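Local coordinates for protein biuret hydrolase (Pseudomonas sp., PDB 6C62) that hydrolyses 1-carboxybiuret to urea-1,3-dicarboxylate and ammonia in bacterial atrazine degradation, working as an amidase-family enzyme in a heterotetramer with AtzG, at residues T27-T31 with A159-V163; L69-N75 with A112-L118; F77-T83 with P95-A101; V184-K188 with D214-L219. All coordinates share one frame. Residue numbers count along the deposited sequence, not the author numbering.

Contact 1 (T27-T31 with A159-V163); sequences TIGAT and AAGQV
Gln162 does most of the reaching here. It sits one residue past Gly161, which leaves helix 152-159 with positive phi (71°) and closes it in a Schellman motif; phi/psi of -76/-45 at Gln162 then lead the loop toward strand 165-170. With chi1 m and chi2 t, its extended side chain runs along helix 17-35 and ends in a hydrogen bond from Gln162 NE2 to Thr31 OG1, 2.8 Å and nearly straight. Thr31, chi1 p, turns the same hydroxyl back to donate to Thr27 O (2.7 Å from OG1), one helical turn earlier, so OG1 both accepts and donates. A glutamine from a capped helix end thus ties that loop to the side of a neighbouring helix; its NE2 also bonds Asp32. The CA atoms of Ile28 and Gln162 lie 5.6 Å apart. Ile28, chi1 m and chi2 t, lays CG1 3.7 Å from Gln162 CB, while Thr27, chi1 m, rests CG2 3.8 Å from Gly161 O and leaves OG1 to Glu23 O.

Contact 2 (L69-N75 with A112-L118); sequences LPYAVKN and AVLLGGL
Strands 70-74 and 113-118 run parallel at an angle of 26°, their axes 4.4 Å apart at closest, paired Pro70 with Val113, Tyr71 with Leu114, Val73 with Gly117 and Lys74 with Leu118. Six backbone hydrogen bonds lace them: Val113 N to Leu69 O (2.9 Å), Tyr71 N to Val113 O (3.0 Å), Leu115 N to Tyr71 O (2.8 Å), Val73 N to Gly116 O (2.9 Å), Leu118 N to Val73 O (2.7 Å) and Asn75 N to Leu118 O (2.9 Å). Leu115 and Gly116 together face Ala72, a beta bulge; Gly116, at phi/psi 151/-157, has angles that would jam a CB against the preceding carbonyl. On the other edges, Ala72 and Lys74 bond Leu167, and Leu115 and Gly117 bond Thr42 and Thr39. Tyr71, chi1 p, takes Leu114 CD1 over its ring face, 4.0 Å from the centroid, in a CH-pi contact; a water 2.9 Å from Tyr71 OH donates to Ala112 O at 2.8 Å. Asn75 ND2 is satisfied by Thr39 and OD1 by Gly87. Lys74, all t, carries NZ to Ser169, Ser150 and Ser151. These are the two parallel strands of a beta-alpha-beta unit through helix 102-109, and the first ends at Lys74, probably the lysine of the amidase family's Ser-cisSer-Lys triad.

Contact 3 (F77-T83 with P95-A101); sequences FDIEGVT and PPARADA
Neither segment is regular strand, yet they run antiparallel within the crossover from strand 70-74 to helix 102-109, with CA atoms 5.0 Å apart at Asp78-Ala101, 4.5 Å at both Ile79-Asp100 and Glu80-Ala99, and 4.0 Å at Thr83-Pro96. Residues Ile79 to Val82 make a type II beta turn, closed by Val82 N to Ile79 O (2.9 Å), with Gly81 at positive phi (82°). Three backbone hydrogen bonds join the segments: Ala101 N to Asp78 O (2.9 Å), Gly81 N to Ala97 O (2.9 Å) and Ala97 N to Val82 O (3.0 Å). Asp100, chi1 m, supplies a fourth: its CA-CB bond points away, but OD1 swings round to accept from Glu80 N at 2.9 Å, and it also salt-bridges Arg45. Ala97 CB nestles 3.6 Å from Ile79 O and 3.8 Å from Asp78 CB. Ala101, the helix N-cap residue, sets CB 3.8 Å from Phe77 CD2, at the ring edge. One water donates to Asp78 OD2 (2.7 Å) and Ala99 O (2.9 Å), while Asp78 OD1 bonds Thr84; another lies 2.8 Å from Glu80 OE1 and accepts from Asp100 N (3.0 Å). Backbone hydrogen bonds, the Asp100 carboxylate and water bridges thus chiefly hold this partly exposed pairing, with little apolar contact.

Contact 4 (V184-K188 with D214-L219); sequences VWGLK and DSVEGL
The indole of Trp185 is a broad flat plate, and the start of helix 216-226 lies against it. That helix follows strand 208-213, the antiparallel neighbour of strand 185-188, and packs back on the central mixed sheet. Trp185, chi1 m and chi2 85°, stands out from its strand so that Val216 CB sits over its six-membered ring, 3.8 Å from the centroid and only 8° off the normal, a CH-pi contact. Further along the plate, Trp185 CD1 touches Ser215 CA at 3.5 Å. Leu219, one turn on with chi1 m and chi2 t, is the bump that fills the hollow between Trp185 and Leu187: its CD1 lies 3.9 Å from Trp185 CB, 3.7 Å from Gly186 O and 4.0 Å from Leu187 CB. Nearest CA atoms are 6.1 Å apart at Trp185-Ser215 and 6.6 Å at Leu187-Leu219. Ser215, chi1 p, is the N-cap, OG accepting from Gly218 N at 3.1 Å and donating to Asp214 OD1 at 2.9 Å, which also bonds Thr3 OG1. No hydrogen bond crosses between the segments: they meet mainly by van der Waals and CH-pi contact.

How the contacts relate
Contact 2 lies between contacts 1 and 3, its centre about 12 Å and 13 Å from theirs, which are about 24 Å apart. Contact 1 packs on it through Leu115, whose CD2 is 3.6 Å from Val163 CG1 and 3.8 Å from Ile28 CD1; contact 3 does so through Ile79, with CG2 3.8 Å from Leu114 CD2 and CD1 3.8 Å from Val73 CG2. Along the chain, contact 3 nests inside the loop closed by contact 2, itself nested inside that of contact 1. Contact 4 follows in series, reaches the same central sheet as contact 2, and touches contact 1 where Val184 CG1 lies 3.8 Å from Ala159 N. Contact 2 holds the probable catalytic Lys74, its side chain about 3 Å from that of Ser150 and about 4 Å from that of Ser174.

Contact 1 (T27-T31 with A159-V163)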
loop_
_atom_site.group_PDB
_atom_site.type_symbol
_atom_site.label_atom_id
_atom_site.label_comp_id
_atom_site.label_asym_id
_atom_site.label_seq_id
_atom_site.Cartn_x
_atom_site.Cartn_y
_atom_site.Cartn_z
ATOM N N THR A 27 7.902 40.199 20.500
ATOM C CA THR A 27 7.047 39.312 21.324
ATOM C C THR A 27 7.687 37.941 21.581
ATOM O O THR A 27 7.673 37.414 22.702
ATOM C CB THR A 27 5.690 39.122 20.665
ATOM O OG1 THR A 27 5.122 40.416 20.454
ATOM C CG2 THR A 27 4.726 38.302 21.551
ATOM N N ILE A 28 8.317 37.388 20.552
ATOM C CA ILE A 28 9.005 36.113 20.706
ATOM C C ILE A 28 10.131 36.295 21.737
ATOM O O ILE A 28 10.270 35.480 22.661
ATOM C CB ILE A 28 9.530 35.601 19.351
ATOM C CG1 ILE A 28 8.337 35.194 18.488
ATOM C CG2 ILE A 28 10.483 34.419 19.550
ATOM C CD1 ILE A 28 8.694 35.092 17.002
ATOM N N GLY A 29 10.920 37.361 21.584
ATOM C CA GLY A 29 12.045 37.633 22.493
ATOM C C GLY A 29 11.558 37.740 23.918
ATOM O O GLY A 29 12.190 37.214 24.828
ATOM N N ALA A 30 10.435 38.411 24.123
ATOM C CA ALA A 30 9.932 38.601 25.488
ATOM C C ALA A 30 9.223 37.423 26.129
ATOM O O ALA A 30 9.211 37.338 27.362
ATOM C CB ALA A 30 9.039 39.806 25.559
ATOM N N THR A 31 8.634 36.514 25.346
ATOM C CA THR A 31 7.777 35.448 25.881
ATOM C C THR A 31 8.341 34.043 25.732
ATOM O O THR A 31 7.948 33.146 26.464
ATOM C CB THR A 31 6.390 35.433 25.176
ATOM O OG1 THR A 31 6.569 35.220 23.744
ATOM C CG2 THR A 31 5.649 36.752 25.436
ATOM N N ALA A 159 -1.274 30.891 20.669
ATOM C CA ALA A 159 -1.981 31.268 21.873
ATOM C C ALA A 159 -1.186 32.331 22.661
ATOM O O ALA A 159 -1.765 33.118 23.339
ATOM C CB ALA A 159 -2.254 30.092 22.736
ATOM N N ALA A 160 0.115 32.360 22.528
ATOM C CA ALA A 160 0.959 33.372 23.169
ATOM C C ALA A 160 1.002 34.672 22.379
ATOM O O ALA A 160 1.706 35.579 22.814
ATOM C CB ALA A 160 2.384 32.832 23.299
ATOM N N GLY A 161 0.314 34.790 21.236
ATOM C CA GLY A 161 0.375 35.984 20.404
ATOM C C GLY A 161 1.687 36.205 19.651
ATOM O O GLY A 161 1.939 37.299 19.188
ATOM N N GLN A 162 2.538 35.170 19.503
ATOM C CA GLN A 162 3.836 35.335 18.805
ATOM C C GLN A 162 3.630 35.412 17.283
ATOM O O GLN A 162 4.257 36.227 16.630
ATOM C CB GLN A 162 4.821 34.219 19.152
ATOM C CG GLN A 162 5.233 34.179 20.642
ATOM C CD GLN A 162 5.876 32.860 21.067
ATOM O OE1 GLN A 162 5.891 31.915 20.292
ATOM N NE2 GLN A 162 6.432 32.798 22.276
ATOM N N VAL A 163 2.809 34.523 16.742
ATOM C CA VAL A 163 2.412 34.571 15.349
ATOM C C VAL A 163 0.940 34.270 15.210
ATOM O O VAL A 163 0.368 33.618 16.058
ATOM C CB VAL A 163 3.228 33.565 14.447
ATOM C CG1 VAL A 163 4.667 33.986 14.382
ATOM C CG2 VAL A 163 3.156 32.152 14.974
#

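Contact 2 (L69-N75 with A112-L118)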
loop_
_atom_site.group_PDB
_atom_site.type_symbol
_atom_site.label_atom_id
_atom_site.label_comp_id
_atom_site.label_asym_id
_atom_site.label_seq_id
_atom_site.Cartn_x
_atom_site.Cartn_y
_atom_site.Cartn_z
ATOM N N LEU A 69 2.161 38.687 6.452
ATOM C CA LEU A 69 1.632 37.937 7.615
ATOM C C LEU A 69 2.742 37.067 8.208
ATOM O O LEU A 69 3.307 36.234 7.530
ATOM C CB LEU A 69 0.450 37.073 7.211
ATOM C CG LEU A 69 -0.270 36.391 8.388
ATOM C CD1 LEU A 69 -1.156 37.371 9.124
ATOM C CD2 LEU A 69 -1.110 35.241 7.962
ATOM N N PRO A 70 3.102 37.288 9.472
ATOM C CA PRO A 70 4.089 36.373 10.060
ATOM C C PRO A 70 3.578 34.974 10.349
ATOM O O PRO A 70 2.388 34.781 10.679
ATOM C CB PRO A 70 4.416 37.040 11.391
ATOM C CG PRO A 70 3.952 38.436 11.266
ATOM C CD PRO A 70 2.757 38.372 10.395
ATOM N N TYR A 71 4.477 33.993 10.231
ATOM C CA TYR A 71 4.137 32.583 10.511
ATOM C C TYR A 71 5.398 31.848 10.937
ATOM O O TYR A 71 6.535 32.377 10.795
ATOM C CB TYR A 71 3.457 31.899 9.330
ATOM C CG TYR A 71 4.338 31.543 8.197
ATOM C CD1 TYR A 71 4.828 32.534 7.330
ATOM C CD2 TYR A 71 4.724 30.221 7.945
ATOM C CE1 TYR A 71 5.605 32.209 6.267
ATOM C CE2 TYR A 71 5.517 29.890 6.853
ATOM C CZ TYR A 71 5.947 30.863 6.006
ATOM O OH TYR A 71 6.815 30.585 4.921
ATOM N N ALA A 72 5.174 30.725 11.578
ATOM C CA ALA A 72 6.255 29.811 11.912
ATOM C C ALA A 72 5.830 28.386 11.656
ATOM O O ALA A 72 4.618 28.090 11.519
ATOM C CB ALA A 72 6.695 30.019 13.338
ATOM N N VAL A 73 6.810 27.474 11.577
ATOM C CA VAL A 73 6.486 26.064 11.188
ATOM C C VAL A 73 7.078 25.039 12.149
ATOM O O VAL A 73 8.195 25.208 12.651
ATOM C CB VAL A 73 6.966 25.778 9.737
ATOM C CG1 VAL A 73 6.296 26.792 8.792
ATOM C CG2 VAL A 73 8.471 25.857 9.603
ATOM N N LYS A 74 6.337 23.968 12.398
ATOM C CA LYS A 74 6.865 22.830 13.129
ATOM C C LYS A 74 8.197 22.395 12.519
ATOM O O LYS A 74 8.364 22.410 11.278
ATOM C CB LYS A 74 5.829 21.725 13.042
ATOM C CG LYS A 74 6.092 20.517 13.915
ATOM C CD LYS A 74 4.918 19.557 13.746
ATOM C CE LYS A 74 5.015 18.405 14.721
ATOM N NZ LYS A 74 3.789 17.570 14.607
ATOM N N ASN A 75 9.179 22.075 13.369
ATOM C CA ASN A 75 10.543 21.887 12.891
ATOM C C ASN A 75 10.792 20.566 12.165
ATOM O O ASN A 75 11.932 20.240 11.884
ATOM C CB ASN A 75 11.557 22.229 13.976
ATOM C CG ASN A 75 11.699 21.181 15.087
ATOM O OD1 ASN A 75 11.343 20.024 14.928
ATOM N ND2 ASN A 75 12.196 21.623 16.235
ATOM N N ALA A 112 3.604 35.609 2.781
ATOM C CA ALA A 112 3.809 35.409 4.196
ATOM C C ALA A 112 5.300 35.442 4.546
ATOM O O ALA A 112 6.166 35.132 3.733
ATOM C CB ALA A 112 3.123 34.152 4.664
ATOM N N VAL A 113 5.565 35.795 5.788
ATOM C CA VAL A 113 6.906 36.052 6.319
ATOM C C VAL A 113 7.278 35.058 7.410
ATOM O O VAL A 113 6.651 35.021 8.514
ATOM C CB VAL A 113 6.955 37.492 6.902
ATOM C CG1 VAL A 113 8.277 37.766 7.591
ATOM C CG2 VAL A 113 6.727 38.504 5.776
ATOM N N LEU A 114 8.341 34.286 7.164
ATOM C CA LEU A 114 8.685 33.177 8.024
ATOM C C LEU A 114 9.571 33.606 9.183
ATOM O O LEU A 114 10.671 34.132 8.955
ATOM C CB LEU A 114 9.397 32.073 7.214
ATOM C CG LEU A 114 9.922 30.889 8.033
ATOM C CD1 LEU A 114 8.778 30.102 8.546
ATOM C CD2 LEU A 114 10.762 30.006 7.166
ATOM N N LEU A 115 9.125 33.320 10.401
ATOM C CA LEU A 115 9.842 33.682 11.602
ATOM C C LEU A 115 10.663 32.562 12.214
ATOM O O LEU A 115 11.625 32.851 12.999
ATOM C CB LEU A 115 8.880 34.227 12.649
ATOM C CG LEU A 115 8.733 35.739 12.620
ATOM C CD1 LEU A 115 8.506 36.386 11.277
ATOM C CD2 LEU A 115 7.528 36.010 13.465
ATOM N N GLY A 116 10.329 31.302 11.895
ATOM C CA GLY A 116 11.243 30.222 12.222
ATOM C C GLY A 116 10.586 28.880 12.477
ATOM O O GLY A 116 9.482 28.611 11.958
ATOM N N GLY A 117 11.316 28.047 13.217
ATOM C CA GLY A 117 10.962 26.628 13.426
ATOM C C GLY A 117 10.493 26.416 14.863
ATOM O O GLY A 117 11.013 27.051 15.791
ATOM N N LEU A 118 9.528 25.525 15.033
ATOM C CA LEU A 118 8.826 25.303 16.292
ATOM C C LEU A 118 9.031 23.919 16.895
ATOM O O LEU A 118 9.113 22.900 16.193
ATOM C CB LEU A 118 7.312 25.538 16.099
ATOM C CG LEU A 118 6.955 26.889 15.528
ATOM C CD1 LEU A 118 5.483 26.903 15.222
ATOM C CD2 LEU A 118 7.301 28.026 16.480
HETATM O O HOH W 1 7.978 32.969 3.814
#

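Contact 3 (F77-T83 with P95-A101)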
loop_
_atom_site.group_PDB
_atom_site.type_symbol
_atom_site.label_atom_id
_atom_site.label_comp_id
_atom_site.label_asym_id
_atom_site.label_seq_id
_atom_site.Cartn_x
_atom_site.Cartn_y
_atom_site.Cartn_z
ATOM N N PHE A 77 9.418 20.665 9.158
ATOM C CA PHE A 77 9.368 21.287 7.860
ATOM C C PHE A 77 10.770 21.771 7.499
ATOM O O PHE A 77 11.442 22.442 8.320
ATOM C CB PHE A 77 8.422 22.490 7.752
ATOM C CG PHE A 77 6.959 22.154 7.738
ATOM C CD1 PHE A 77 6.264 21.898 8.899
ATOM C CD2 PHE A 77 6.267 22.070 6.536
ATOM C CE1 PHE A 77 4.878 21.591 8.881
ATOM C CE2 PHE A 77 4.928 21.769 6.490
ATOM C CZ PHE A 77 4.210 21.519 7.675
ATOM N N ASP A 78 11.179 21.453 6.273
ATOM C CA ASP A 78 12.482 21.937 5.719
ATOM C C ASP A 78 12.383 23.433 5.516
ATOM O O ASP A 78 11.398 23.929 4.924
ATOM C CB ASP A 78 12.779 21.328 4.334
ATOM C CG ASP A 78 13.277 19.856 4.380
ATOM O OD1 ASP A 78 13.564 19.293 5.472
ATOM O OD2 ASP A 78 13.357 19.234 3.276
ATOM N N ILE A 79 13.376 24.131 6.027
ATOM C CA ILE A 79 13.576 25.564 5.858
ATOM C C ILE A 79 14.963 25.670 5.205
ATOM O O ILE A 79 15.959 25.148 5.729
ATOM C CB ILE A 79 13.552 26.326 7.187
ATOM C CG1 ILE A 79 12.213 26.196 7.885
ATOM C CG2 ILE A 79 13.860 27.800 6.924
ATOM C CD1 ILE A 79 12.195 26.748 9.293
ATOM N N GLU A 80 15.012 26.297 4.040
ATOM C CA GLU A 80 16.261 26.404 3.309
ATOM C C GLU A 80 17.390 26.952 4.170
ATOM O O GLU A 80 17.193 27.945 4.847
ATOM C CB GLU A 80 16.104 27.321 2.078
ATOM C CG GLU A 80 17.390 27.426 1.263
ATOM C CD GLU A 80 17.201 28.172 -0.046
ATOM O OE1 GLU A 80 16.060 28.605 -0.366
ATOM O OE2 GLU A 80 18.236 28.324 -0.757
ATOM N N GLY A 81 18.542 26.268 4.159
ATOM C CA GLY A 81 19.685 26.671 4.936
ATOM C C GLY A 81 19.697 26.268 6.371
ATOM O O GLY A 81 20.649 26.579 7.072
ATOM N N VAL A 82 18.661 25.559 6.830
ATOM C CA VAL A 82 18.555 25.175 8.231
ATOM C C VAL A 82 18.441 23.648 8.249
ATOM O O VAL A 82 17.761 23.065 7.379
ATOM C CB VAL A 82 17.295 25.786 8.868
ATOM C CG1 VAL A 82 17.061 25.244 10.264
ATOM C CG2 VAL A 82 17.352 27.330 8.809
ATOM N N THR A 83 19.123 23.012 9.193
ATOM C CA THR A 83 19.004 21.571 9.396
ATOM C C THR A 83 17.660 21.205 10.022
ATOM O O THR A 83 17.262 21.742 11.089
ATOM C CB THR A 83 20.209 21.054 10.268
ATOM O OG1 THR A 83 21.379 21.043 9.458
ATOM C CG2 THR A 83 20.014 19.586 10.615
ATOM N N PRO A 95 22.989 17.444 6.767
ATOM C CA PRO A 95 23.118 18.703 5.999
ATOM C C PRO A 95 21.912 19.641 6.069
ATOM O O PRO A 95 20.764 19.157 6.192
ATOM C CB PRO A 95 23.345 18.244 4.522
ATOM C CG PRO A 95 23.629 16.794 4.609
ATOM C CD PRO A 95 22.982 16.248 5.889
ATOM N N PRO A 96 22.133 20.944 6.020
ATOM C CA PRO A 96 20.988 21.877 5.966
ATOM C C PRO A 96 20.121 21.637 4.700
ATOM O O PRO A 96 20.632 21.201 3.697
ATOM C CB PRO A 96 21.646 23.286 5.997
ATOM C CG PRO A 96 23.084 23.067 5.636
ATOM C CD PRO A 96 23.420 21.676 6.171
ATOM N N ALA A 97 18.811 21.812 4.823
ATOM C CA ALA A 97 17.891 21.638 3.709
ATOM C C ALA A 97 18.312 22.538 2.532
ATOM O O ALA A 97 18.648 23.751 2.723
ATOM C CB ALA A 97 16.480 21.994 4.135
ATOM N N ARG A 98 18.275 21.962 1.352
ATOM C CA ARG A 98 18.589 22.714 0.134
ATOM C C ARG A 98 17.448 23.584 -0.335
ATOM O O ARG A 98 17.647 24.522 -1.067
ATOM C CB ARG A 98 18.991 21.753 -0.966
ATOM C CG ARG A 98 20.337 21.077 -0.639
ATOM C CD ARG A 98 20.681 19.993 -1.630
ATOM N NE ARG A 98 20.676 20.515 -3.002
ATOM C CZ ARG A 98 20.643 19.757 -4.104
ATOM N NH1 ARG A 98 20.592 18.423 -3.995
ATOM N NH2 ARG A 98 20.638 20.337 -5.314
ATOM N N ALA A 99 16.237 23.300 0.103
ATOM C CA ALA A 99 15.063 24.063 -0.323
ATOM C C ALA A 99 14.038 24.050 0.801
ATOM O O ALA A 99 14.068 23.164 1.614
ATOM C CB ALA A 99 14.477 23.399 -1.591
ATOM N N ASP A 100 13.159 25.029 0.813
ATOM C CA ASP A 100 11.966 25.040 1.672
ATOM C C ASP A 100 11.030 23.897 1.314
ATOM O O ASP A 100 10.951 23.503 0.133
ATOM C CB ASP A 100 11.162 26.328 1.416
ATOM C CG ASP A 100 11.861 27.602 1.943
ATOM O OD1 ASP A 100 12.675 27.537 2.936
ATOM O OD2 ASP A 100 11.522 28.689 1.404
ATOM N N ALA A 101 10.322 23.387 2.310
ATOM C CA ALA A 101 9.177 22.505 2.063
ATOM C C ALA A 101 8.250 23.175 1.086
ATOM O O ALA A 101 8.088 24.385 1.089
ATOM C CB ALA A 101 8.410 22.307 3.356
HETATM O O HOH W 2 13.197 20.503 0.937
HETATM O O HOH W 3 13.829 27.118 -1.172
HETATM O O HOH W 4 13.537 30.233 0.652
#

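Contact 4 (V184-K188 with D214-L219)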
loop_
_atom_site.group_PDB
_atom_site.type_symbol
_atom_site.label_atom_id
_atom_site.label_comp_id
_atom_site.label_asym_id
_atom_site.label_seq_id
_atom_site.Cartn_x
_atom_site.Cartn_y
_atom_site.Cartn_z
ATOM N N VAL A 184 -6.786 27.344 20.200
ATOM C CA VAL A 184 -6.643 28.011 18.934
ATOM C C VAL A 184 -7.285 27.145 17.845
ATOM O O VAL A 184 -7.783 26.052 18.126
ATOM C CB VAL A 184 -5.157 28.285 18.595
ATOM C CG1 VAL A 184 -4.484 29.138 19.680
ATOM C CG2 VAL A 184 -4.376 26.975 18.411
ATOM N N TRP A 185 -7.318 27.680 16.629
ATOM C CA TRP A 185 -7.973 27.028 15.516
ATOM C C TRP A 185 -6.980 26.071 14.831
ATOM O O TRP A 185 -5.804 26.378 14.721
ATOM C CB TRP A 185 -8.484 28.034 14.471
ATOM C CG TRP A 185 -9.617 28.850 14.939
ATOM C CD1 TRP A 185 -9.564 30.030 15.674
ATOM C CD2 TRP A 185 -10.995 28.575 14.738
ATOM N NE1 TRP A 185 -10.841 30.488 15.922
ATOM C CE2 TRP A 185 -11.733 29.619 15.355
ATOM C CE3 TRP A 185 -11.686 27.528 14.136
ATOM C CZ2 TRP A 185 -13.123 29.632 15.375
ATOM C CZ3 TRP A 185 -13.058 27.559 14.156
ATOM C CH2 TRP A 185 -13.756 28.600 14.752
ATOM N N GLY A 186 -7.467 24.923 14.370
ATOM C CA GLY A 186 -6.651 24.019 13.569
ATOM C C GLY A 186 -7.465 23.390 12.454
ATOM O O GLY A 186 -8.712 23.217 12.582
ATOM N N LEU A 187 -6.766 23.055 11.363
ATOM C CA LEU A 187 -7.337 22.387 10.254
ATOM C C LEU A 187 -6.436 21.228 9.867
ATOM O O LEU A 187 -5.249 21.437 9.527
ATOM C CB LEU A 187 -7.468 23.351 9.054
ATOM C CG LEU A 187 -7.812 22.719 7.679
ATOM C CD1 LEU A 187 -9.189 22.103 7.694
ATOM C CD2 LEU A 187 -7.689 23.754 6.559
ATOM N N LYS A 188 -6.985 20.026 9.907
ATOM C CA LYS A 188 -6.326 18.836 9.350
ATOM C C LYS A 188 -7.068 18.574 8.077
ATOM O O LYS A 188 -8.200 18.117 8.130
ATOM C CB LYS A 188 -6.451 17.665 10.288
ATOM C CG LYS A 188 -5.734 16.442 9.737
ATOM C CD LYS A 188 -6.207 15.096 10.294
ATOM C CE LYS A 188 -7.616 14.730 9.930
ATOM N NZ LYS A 188 -7.737 14.486 8.488
ATOM N N ASP A 214 -5.137 31.926 14.414
ATOM C CA ASP A 214 -5.821 32.770 15.389
ATOM C C ASP A 214 -7.292 33.020 15.084
ATOM O O ASP A 214 -7.987 33.707 15.849
ATOM C CB ASP A 214 -5.080 34.087 15.517
ATOM C CG ASP A 214 -5.205 34.975 14.272
ATOM O OD1 ASP A 214 -5.774 34.587 13.186
ATOM O OD2 ASP A 214 -4.688 36.090 14.368
ATOM N N SER A 215 -7.774 32.478 13.977
ATOM C CA SER A 215 -9.141 32.705 13.526
ATOM C C SER A 215 -9.453 31.706 12.441
ATOM O O SER A 215 -8.530 31.156 11.809
ATOM C CB SER A 215 -9.312 34.107 12.950
ATOM O OG SER A 215 -8.396 34.279 11.883
ATOM N N VAL A 216 -10.741 31.481 12.201
ATOM C CA VAL A 216 -11.113 30.577 11.129
ATOM C C VAL A 216 -10.768 31.132 9.721
ATOM O O VAL A 216 -10.435 30.361 8.801
ATOM C CB VAL A 216 -12.586 30.069 11.307
ATOM C CG1 VAL A 216 -13.570 31.149 10.947
ATOM C CG2 VAL A 216 -12.780 28.805 10.435
ATOM N N GLU A 217 -10.787 32.456 9.552
ATOM C CA GLU A 217 -10.344 33.097 8.317
ATOM C C GLU A 217 -8.882 32.804 8.072
ATOM O O GLU A 217 -8.500 32.555 6.950
ATOM C CB GLU A 217 -10.507 34.641 8.346
ATOM C CG GLU A 217 -11.929 35.140 8.331
ATOM C CD GLU A 217 -12.583 35.209 9.724
ATOM O OE1 GLU A 217 -12.037 34.704 10.757
ATOM O OE2 GLU A 217 -13.700 35.785 9.803
ATOM N N GLY A 218 -8.076 32.844 9.149
ATOM C CA GLY A 218 -6.652 32.459 9.080
ATOM C C GLY A 218 -6.459 31.070 8.515
ATOM O O GLY A 218 -5.605 30.869 7.662
ATOM N N LEU A 219 -7.260 30.092 9.006
ATOM C CA LEU A 219 -7.206 28.759 8.456
ATOM C C LEU A 219 -7.501 28.756 6.974
ATOM O O LEU A 219 -6.724 28.169 6.176
ATOM C CB LEU A 219 -8.161 27.822 9.158
ATOM C CG LEU A 219 -7.970 27.475 10.598
ATOM C CD1 LEU A 219 -9.069 26.516 10.977
ATOM C CD2 LEU A 219 -6.599 26.917 10.943
#